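Local coordinates for uncharacterized protein (Leptospirillum rubarum, PDB 3OMD) that is of unknown function but folds as a mostly helical single chain belonging to the DUF5069 family, at residues M23-R28 / R100-R105. Sequence-based numbering, arbitrary orientation. Where two conformers were deposited one is given.
Sequences MDHLKR and REYESR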
HETATM    1  N   MSE A  23      -8.862  -6.951   1.273  1.00 12.54           N
HETATM    2  CA  MSE A  23      -7.399  -6.869   1.538  1.00 14.02           C
HETATM    3  C   MSE A  23      -6.932  -5.428   1.729  1.00 12.06           C
HETATM    4  O   MSE A  23      -7.278  -4.531   0.956  1.00 11.95           O
HETATM    5  CB  MSE A  23      -6.553  -7.461   0.423  1.00 15.51           C
HETATM    6  CG  MSE A  23      -7.199  -8.310  -0.539  1.00 27.07           C
HETATM    7 SE   MSE A  23      -5.695  -8.779  -1.610  1.00 57.52          SE
HETATM    8  CE  MSE A  23      -4.358  -8.175  -0.310  1.00 51.89           C
ATOM      9  N   ASP A  24      -6.077  -5.241   2.732  1.00 11.90           N
ATOM     10  CA  ASP A  24      -5.288  -3.990   2.885  1.00 10.54           C
ATOM     11  C   ASP A  24      -4.233  -3.943   1.765  1.00 10.72           C
ATOM     12  O   ASP A  24      -3.962  -4.945   1.082  1.00 11.49           O
ATOM     13  CB  ASP A  24      -4.512  -4.054   4.204  1.00 10.59           C
ATOM     14  CG  ASP A  24      -5.370  -3.899   5.411  1.00 11.30           C
ATOM     15  OD1 ASP A  24      -6.557  -3.469   5.328  1.00 13.09           O
ATOM     16  OD2 ASP A  24      -4.873  -4.203   6.545  1.00 11.68           O
ATOM     17  N   HIS A  25      -3.652  -2.757   1.601  1.00 10.54           N
ATOM     18  CA  HIS A  25      -2.560  -2.444   0.663  1.00 10.17           C
ATOM     19  C   HIS A  25      -2.936  -2.483  -0.816  1.00  9.79           C
ATOM     20  O   HIS A  25      -2.312  -1.772  -1.620  1.00 10.65           O
ATOM     21  CB  HIS A  25      -1.304  -3.329   0.883  1.00 10.39           C
ATOM     22  CG  HIS A  25      -0.056  -2.652   0.428  1.00 10.85           C
ATOM     23  ND1 HIS A  25       0.407  -1.506   1.039  1.00 11.15           N
ATOM     24  CD2 HIS A  25       0.752  -2.869  -0.647  1.00 12.50           C
ATOM     25  CE1 HIS A  25       1.470  -1.071   0.385  1.00 11.75           C
ATOM     26  NE2 HIS A  25       1.698  -1.878  -0.640  1.00 12.58           N
ATOM     27  N   LEU A  26      -3.921  -3.319  -1.194  1.00 10.09           N
ATOM     28  CA  LEU A  26      -4.183  -3.543  -2.643  1.00 10.62           C
ATOM     29  C   LEU A  26      -4.552  -2.230  -3.370  1.00 11.34           C
ATOM     30  O   LEU A  26      -3.983  -1.924  -4.441  1.00 11.43           O
ATOM     31  CB  LEU A  26      -5.258  -4.623  -2.814  1.00 11.58           C
ATOM     32  CG  LEU A  26      -5.676  -4.857  -4.275  1.00 11.19           C
ATOM     33  CD1 LEU A  26      -4.490  -5.185  -5.192  1.00 12.40           C
ATOM     34  CD2 LEU A  26      -6.753  -5.991  -4.296  1.00 13.08           C
ATOM     35  N   LYS A  27      -5.485  -1.435  -2.820  1.00 11.29           N
ATOM     36  CA  LYS A  27      -5.809  -0.151  -3.507  1.00 11.43           C
ATOM     37  C   LYS A  27      -4.556   0.726  -3.613  1.00 11.62           C
ATOM     38  O   LYS A  27      -4.331   1.361  -4.644  1.00 12.45           O
ATOM     39  CB  LYS A  27      -6.896   0.604  -2.742  1.00 11.86           C
ATOM     40  CG  LYS A  27      -8.299  -0.017  -2.927  1.00 12.35           C
ATOM     41  CD  LYS A  27      -9.338   0.903  -2.308  1.00 13.47           C
ATOM     42  CE  LYS A  27     -10.738   0.332  -2.506  1.00 14.78           C
ATOM     43  NZ  LYS A  27     -11.789   1.280  -1.970  1.00 17.06           N
ATOM     44  N   ARG A  28      -3.794   0.806  -2.508  1.00 10.79           N
ATOM     45  CA  ARG A  28      -2.629   1.670  -2.451  1.00 10.62           C
ATOM     46  C   ARG A  28      -1.597   1.260  -3.517  1.00 11.33           C
ATOM     47  O   ARG A  28      -1.025   2.112  -4.216  1.00 12.29           O
ATOM     48  CB  ARG A  28      -2.009   1.567  -1.050  1.00 11.43           C
ATOM     49  CG  ARG A  28      -0.797   2.505  -0.843  1.00 12.45           C
ATOM     50  CD  ARG A  28      -0.442   2.502   0.617  1.00 11.86           C
ATOM     51  NE  ARG A  28       0.586   3.502   0.918  1.00 11.89           N
ATOM     52  CZ  ARG A  28       0.333   4.789   1.147  1.00 12.16           C
ATOM     53  NH1 ARG A  28      -0.918   5.244   1.167  1.00 12.20           N
ATOM     54  NH2 ARG A  28       1.352   5.620   1.403  1.00 12.49           N
ATOM     55  N   ARG A 100      -3.884  -8.533   9.432  1.00 12.41           N
ATOM     56  CA  ARG A 100      -3.563  -8.398  10.863  1.00 12.47           C
ATOM     57  C   ARG A 100      -2.064  -8.127  11.026  1.00 13.64           C
ATOM     58  O   ARG A 100      -1.664  -7.252  11.821  1.00 14.65           O
ATOM     59  CB  ARG A 100      -3.977  -9.684  11.602  1.00 14.26           C
ATOM     60  CG  ARG A 100      -3.550  -9.726  13.050  1.00 19.08           C
ATOM     61  CD  ARG A 100      -3.674 -11.170  13.589  1.00 23.28           C
ATOM     62  NE  ARG A 100      -3.209 -11.258  14.978  1.00 26.58           N
ATOM     63  CZ  ARG A 100      -3.208 -12.369  15.716  1.00 26.90           C
ATOM     64  NH1 ARG A 100      -3.674 -13.524  15.226  1.00 28.39           N
ATOM     65  NH2 ARG A 100      -2.791 -12.311  16.972  1.00 26.59           N
ATOM     66  N   GLU A 101      -1.237  -8.834  10.250  1.00 12.64           N
ATOM     67  CA  GLU A 101       0.205  -8.610  10.362  1.00 13.25           C
ATOM     68  C   GLU A 101       0.584  -7.221   9.822  1.00 12.20           C
ATOM     69  O   GLU A 101       1.363  -6.498  10.436  1.00 13.76           O
ATOM     70  CB  GLU A 101       0.991  -9.733   9.662  1.00 13.75           C
ATOM     71  CG  GLU A 101       2.487  -9.544   9.825  1.00 16.27           C
ATOM     72  CD  GLU A 101       3.334 -10.722   9.407  1.00 20.28           C
ATOM     73  OE1 GLU A 101       2.805 -11.759   8.991  1.00 20.42           O
ATOM     74  OE2 GLU A 101       4.572 -10.602   9.540  1.00 23.91           O
ATOM     75  N   TYR A 102       0.020  -6.848   8.674  1.00 11.49           N
ATOM     76  CA  TYR A 102       0.297  -5.556   8.036  1.00 11.30           C
ATOM     77  C   TYR A 102      -0.050  -4.405   8.968  1.00 11.78           C
ATOM     78  O   TYR A 102       0.751  -3.473   9.137  1.00 12.51           O
ATOM     79  CB  TYR A 102      -0.579  -5.521   6.802  1.00 11.50           C
ATOM     80  CG  TYR A 102      -0.564  -4.282   5.949  1.00 11.35           C
ATOM     81  CD1 TYR A 102       0.479  -4.052   5.017  1.00 12.19           C
ATOM     82  CD2 TYR A 102      -1.622  -3.373   5.979  1.00 12.61           C
ATOM     83  CE1 TYR A 102       0.446  -2.926   4.146  1.00 12.63           C
ATOM     84  CE2 TYR A 102      -1.664  -2.254   5.138  1.00 13.01           C
ATOM     85  CZ  TYR A 102      -0.640  -2.052   4.236  1.00 12.28           C
ATOM     86  OH  TYR A 102      -0.714  -0.982   3.408  1.00 13.41           O
ATOM     87  N   GLU A 103      -1.234  -4.480   9.573  1.00 11.87           N
ATOM     88  CA  GLU A 103      -1.684  -3.388  10.469  1.00 12.17           C
ATOM     89  C   GLU A 103      -0.896  -3.378  11.792  1.00 12.07           C
ATOM     90  O   GLU A 103      -0.902  -2.368  12.498  1.00 14.65           O
ATOM     91  CB  GLU A 103      -3.178  -3.518  10.740  1.00 13.06           C
ATOM     92  CG  GLU A 103      -3.989  -3.242   9.476  1.00 13.76           C
ATOM     93  CD  GLU A 103      -5.455  -3.455   9.643  1.00 17.55           C
ATOM     94  OE1 GLU A 103      -5.968  -3.390  10.805  1.00 24.76           O
ATOM     95  OE2 GLU A 103      -6.128  -3.701   8.624  1.00 15.23           O
ATOM     96  N   SER A 104      -0.228  -4.488  12.128  0.50 13.52           N
ATOM     97  CA  SER A 104       0.563  -4.538  13.359  0.50 13.78           C
ATOM     98  C   SER A 104       1.985  -4.044  13.164  0.50 14.02           C
ATOM     99  O   SER A 104       2.691  -3.823  14.150  0.50 14.62           O
ATOM    100  CB  SER A 104       0.642  -5.973  13.894  0.50 14.78           C
ATOM    101  OG  SER A 104       1.556  -6.751  13.140  0.50 13.43           O
ATOM    102  N   ARG A 105       2.424  -3.892  11.911  1.00 14.07           N
ATOM    103  CA  ARG A 105       3.849  -3.576  11.643  1.00 14.82           C
ATOM    104  C   ARG A 105       4.275  -2.298  12.336  1.00 14.54           C
ATOM    105  O   ARG A 105       3.678  -1.244  12.135  1.00 14.31           O
ATOM    106  CB  ARG A 105       4.120  -3.487  10.137  1.00 16.03           C
ATOM    107  CG  ARG A 105       4.102  -4.840   9.470  1.00 19.79           C
ATOM    108  CD  ARG A 105       4.238  -4.770   7.926  1.00 27.15           C
ATOM    109  NE  ARG A 105       4.187  -6.127   7.319  1.00 30.81           N
ATOM    110  CZ  ARG A 105       5.246  -6.910   7.142  1.00 34.23           C
ATOM    111  NH1 ARG A 105       6.451  -6.477   7.505  1.00 38.08           N
ATOM    112  NH2 ARG A 105       5.109  -8.125   6.607  1.00 31.91           N
TER
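Tyr-102 reaches His-25 with CG anti to its backbone N (chi1 178°), and His-25 CG is also anti to its backbone N, though turned further round (chi1 -154°). The two side chains cross at about a right angle, and the phenol OH meets the imidazole at its edge, in its plane, forming a hydrogen bond of 2.7 Å between His-25 ND1 and Tyr-102 OH; either atom could be the donor. The other imidazole nitrogen, NE2, is hydrogen-bonded to Asp-51 OD1, so both ring nitrogens are gripped, which should hold the ring's rotation. Here a buried polar pair is satisfied at a helix start, His-25 being the N-cap residue of helix 26-38.

Asp-24 crosses the tyrosine obliquely, its CB 3.5 Å from both CD2 and CE2 of Tyr-102, the carboxylate plane turned 42° from the ring. Asp-24 OD2 also comes within 2.5 Å of Glu-103 OE2. Arg-19 forms salt bridges with both acids, through Asp-24 OD1 and Glu-103 OE2, and should ease the repulsion between them.

The contact thus joins the start of helix 26-38 to the C-terminal part of helix 92-104, with Leu-50 of helix 50-58 touching both the His-25 and Tyr-102 side chains and Val-134 of helix 133-140 packing on Tyr-102.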